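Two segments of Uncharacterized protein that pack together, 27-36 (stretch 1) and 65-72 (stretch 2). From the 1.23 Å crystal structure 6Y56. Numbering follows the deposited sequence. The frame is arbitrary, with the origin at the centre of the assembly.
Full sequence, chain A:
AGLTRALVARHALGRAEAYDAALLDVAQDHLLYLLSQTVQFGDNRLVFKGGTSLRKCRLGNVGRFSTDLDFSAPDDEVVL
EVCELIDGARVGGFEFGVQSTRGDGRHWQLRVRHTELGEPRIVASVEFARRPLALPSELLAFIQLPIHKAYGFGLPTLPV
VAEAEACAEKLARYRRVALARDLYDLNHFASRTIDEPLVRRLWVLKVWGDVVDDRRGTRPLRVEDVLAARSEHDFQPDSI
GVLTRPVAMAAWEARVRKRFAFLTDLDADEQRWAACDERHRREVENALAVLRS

Stretch 1 27-36: AQDHLLYLLS
Stretch 2 (65-72) FSTDLDFS

A single buried glutamine makes every polar link between these two stretches. Gln 28 sits on the helix and donates from NE2 to the backbone O of Ser 66, at 2.9 Å and an N-H...O angle of 157°. The same NE2 donates to a water at 3.2 Å, and that water donates to Thr 67 O at 2.6 Å. One amide nitrogen thus serves two successive carbonyls of the loop, one directly and one through water. Gln 28 OE1 is hydrogen-bonded elsewhere in the structure, so both ends of the amide are satisfied although the residue is buried.

Stretch 1 is helical throughout, with phi near -60° and psi mostly near -40°. Its backbone bonds run from i+4 to i, from Leu 31 N to Ala 27 O (2.9 Å) through Ser 36 N to Leu 32 O (2.9 Å). Stretch 2 starts as loop. Ser 66 is extended at -144/131, Thr 67 turns at -101/-6, and residues 68-72 form a strand. Helix and strand run in roughly the same direction, with a signed crossing angle of -29° and a closest axial approach of 10.6 Å. The register is set by Gln 28 and Leu 69, whose CA atoms lie 8.0 Å apart.

Gln 28 points its CA-to-CB bond toward the strand. Its chi1 is m (-68°), chi2 is t (169°) and chi3 is -28°. This extended chain carries the amide to the loop just before the strand.

Beyond the amide the contact is apolar. Leu 69 (m, t) points toward the helix, which covers 82 Å² of it, the largest area for any residue here. Its CD1 lies 3.9 Å from Leu 31 CD2, and its CD2 lies 4.3 Å from Leu 32 CD1. Leu 31 is t, t and points toward the strand. Leu 32 is m, t; it leaves the helix sideways, but its end comes nearer.

Phe 71 (chi1 -58°, chi2 -86°) also points toward the helix. Its CZ lies 4.0 Å from Leu 32 CD2, which sits at the ring edge, near its plane. The same CZ is 4.0 Å from Leu 35 CD1. Leu 35 is m, t and points toward the strand. Leu 32 thus touches both Leu 69 and Phe 71. Leucine and phenylalanine suit these buried places because their carbon-only side chains leave no polar group unpaired.

Strand alternation sorts the residues. Leu 69 and Phe 71 face the helix, while Asp 68 points away and Asp 70 is out of reach. The two aspartates are partly exposed, which suits their charge. Together the stretches bury 314 Å², counting both sides.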

# COMPACT_ATOMS: atom_id res chain seq x y z
N ALA A 27 7.51 -14.85 -0.62
CA ALA A 27 8.79 -14.22 -0.95
C ALA A 27 8.88 -12.83 -0.32
O ALA A 27 9.94 -12.45 0.20
CB ALA A 27 8.95 -14.15 -2.46
N GLN A 28 7.79 -12.06 -0.36
CA GLN A 28 7.79 -10.75 0.28
C GLN A 28 8.11 -10.84 1.77
O GLN A 28 8.82 -9.98 2.31
CB GLN A 28 6.42 -10.09 0.13
CG GLN A 28 6.05 -9.69 -1.27
CD GLN A 28 4.60 -9.31 -1.36
OE1 GLN A 28 3.77 -9.80 -0.58
NE2 GLN A 28 4.28 -8.44 -2.30
N ASP A 29 7.56 -11.84 2.47
CA ASP A 29 7.87 -11.98 3.89
C ASP A 29 9.36 -12.20 4.10
O ASP A 29 9.95 -11.68 5.05
CB ASP A 29 7.13 -13.17 4.51
CG ASP A 29 5.64 -13.01 4.50
OD1 ASP A 29 5.14 -11.87 4.33
OD2 ASP A 29 4.96 -14.04 4.67
N HIS A 30 9.97 -12.98 3.21
CA HIS A 30 11.40 -13.24 3.29
C HIS A 30 12.20 -11.97 3.02
O HIS A 30 13.20 -11.71 3.69
CB HIS A 30 11.78 -14.36 2.32
CG HIS A 30 11.40 -15.73 2.80
ND1 HIS A 30 10.09 -16.12 2.97
CD2 HIS A 30 12.16 -16.80 3.16
CE1 HIS A 30 10.05 -17.37 3.42
NE2 HIS A 30 11.30 -17.80 3.54
N LEU A 31 11.77 -11.17 2.04
CA LEU A 31 12.47 -9.92 1.73
C LEU A 31 12.35 -8.94 2.89
O LEU A 31 13.34 -8.29 3.26
CB LEU A 31 11.89 -9.32 0.45
CG LEU A 31 12.48 -8.02 -0.12
CD1 LEU A 31 12.13 -7.86 -1.58
CD2 LEU A 31 11.97 -6.77 0.61
N LEU A 32 11.16 -8.83 3.47
CA LEU A 32 10.97 -7.93 4.60
C LEU A 32 11.80 -8.38 5.80
O LEU A 32 12.36 -7.54 6.52
CB LEU A 32 9.48 -7.82 4.93
CG LEU A 32 8.66 -7.06 3.88
CD1 LEU A 32 7.16 -7.35 4.04
CD2 LEU A 32 8.93 -5.57 3.96
N TYR A 33 11.93 -9.69 6.01
CA TYR A 33 12.82 -10.18 7.05
C TYR A 33 14.25 -9.74 6.79
O TYR A 33 14.94 -9.23 7.69
CB TYR A 33 12.74 -11.71 7.12
CG TYR A 33 13.74 -12.32 8.09
CD1 TYR A 33 13.58 -12.15 9.46
CD2 TYR A 33 14.83 -13.04 7.64
CE1 TYR A 33 14.48 -12.69 10.36
CE2 TYR A 33 15.74 -13.59 8.55
CZ TYR A 33 15.55 -13.40 9.90
OH TYR A 33 16.44 -13.94 10.80
N LEU A 34 14.74 -9.91 5.57
CA LEU A 34 16.09 -9.46 5.24
C LEU A 34 16.27 -7.98 5.54
O LEU A 34 17.25 -7.58 6.18
CB LEU A 34 16.35 -9.74 3.76
CG LEU A 34 17.63 -9.09 3.23
CD1 LEU A 34 18.85 -9.83 3.75
CD2 LEU A 34 17.60 -9.02 1.71
N LEU A 35 15.34 -7.14 5.08
CA LEU A 35 15.46 -5.71 5.34
C LEU A 35 15.48 -5.43 6.83
O LEU A 35 16.26 -4.58 7.29
CB LEU A 35 14.29 -4.97 4.70
CG LEU A 35 14.24 -4.96 3.17
CD1 LEU A 35 13.12 -4.05 2.69
CD2 LEU A 35 15.56 -4.52 2.55
N SER A 36 14.66 -6.14 7.60
CA SER A 36 14.59 -5.86 9.03
C SER A 36 15.89 -6.19 9.73
O SER A 36 16.20 -5.62 10.78
CB SER A 36 13.45 -6.65 9.67
OG SER A 36 13.78 -8.03 9.80
N PHE A 65 -4.17 -11.04 -1.48
CA PHE A 65 -2.76 -10.93 -1.80
C PHE A 65 -2.51 -9.55 -2.42
O PHE A 65 -3.39 -8.93 -3.01
CB PHE A 65 -2.37 -12.02 -2.80
CG PHE A 65 -2.35 -13.41 -2.22
CD1 PHE A 65 -1.62 -13.69 -1.08
CD2 PHE A 65 -3.07 -14.45 -2.83
CE1 PHE A 65 -1.58 -14.97 -0.54
CE2 PHE A 65 -3.03 -15.74 -2.29
CZ PHE A 65 -2.29 -15.99 -1.15
N SER A 66 -1.28 -9.07 -2.27
CA SER A 66 -0.90 -7.75 -2.76
C SER A 66 0.52 -7.83 -3.27
O SER A 66 1.41 -8.35 -2.58
CB SER A 66 -1.02 -6.74 -1.61
OG SER A 66 -0.89 -5.41 -2.05
N THR A 67 0.75 -7.32 -4.48
CA THR A 67 1.96 -7.65 -5.24
C THR A 67 3.02 -6.57 -5.19
O THR A 67 4.11 -6.76 -5.75
CB THR A 67 1.62 -7.87 -6.72
OG1 THR A 67 1.17 -6.63 -7.29
CG2 THR A 67 0.53 -8.93 -6.87
N ASP A 68 2.73 -5.43 -4.59
CA ASP A 68 3.70 -4.36 -4.52
C ASP A 68 4.26 -4.24 -3.12
O ASP A 68 3.69 -4.72 -2.14
CB ASP A 68 3.15 -3.03 -5.05
CG ASP A 68 1.80 -2.64 -4.46
OD1 ASP A 68 1.14 -3.45 -3.77
OD2 ASP A 68 1.39 -1.48 -4.71
N LEU A 69 5.43 -3.65 -3.02
CA LEU A 69 5.99 -3.25 -1.75
C LEU A 69 6.18 -1.75 -1.83
O LEU A 69 6.87 -1.26 -2.73
CB LEU A 69 7.31 -3.96 -1.49
CG LEU A 69 7.17 -5.45 -1.15
CD1 LEU A 69 8.54 -6.10 -1.06
CD2 LEU A 69 6.40 -5.66 0.15
N ASP A 70 5.53 -1.01 -0.94
CA ASP A 70 5.59 0.44 -0.93
C ASP A 70 6.19 0.89 0.38
O ASP A 70 5.82 0.38 1.45
CB ASP A 70 4.18 1.03 -1.02
CG ASP A 70 3.50 0.75 -2.34
OD1 ASP A 70 4.15 0.86 -3.39
OD2 ASP A 70 2.28 0.44 -2.33
N PHE A 71 7.09 1.86 0.31
CA PHE A 71 7.71 2.43 1.48
C PHE A 71 7.69 3.94 1.36
O PHE A 71 7.73 4.49 0.26
CB PHE A 71 9.18 2.00 1.64
CG PHE A 71 9.36 0.52 1.70
CD1 PHE A 71 9.26 -0.15 2.91
CD2 PHE A 71 9.64 -0.22 0.56
CE1 PHE A 71 9.43 -1.53 2.99
CE2 PHE A 71 9.80 -1.59 0.63
CZ PHE A 71 9.69 -2.25 1.84
N SER A 72 7.64 4.60 2.52
CA SER A 72 7.97 6.01 2.58
C SER A 72 9.45 6.11 2.92
O SER A 72 9.89 5.53 3.93
CB SER A 72 7.13 6.72 3.65
OG SER A 72 7.60 8.05 3.83
O HOH W 1 6.31 -7.03 -4.33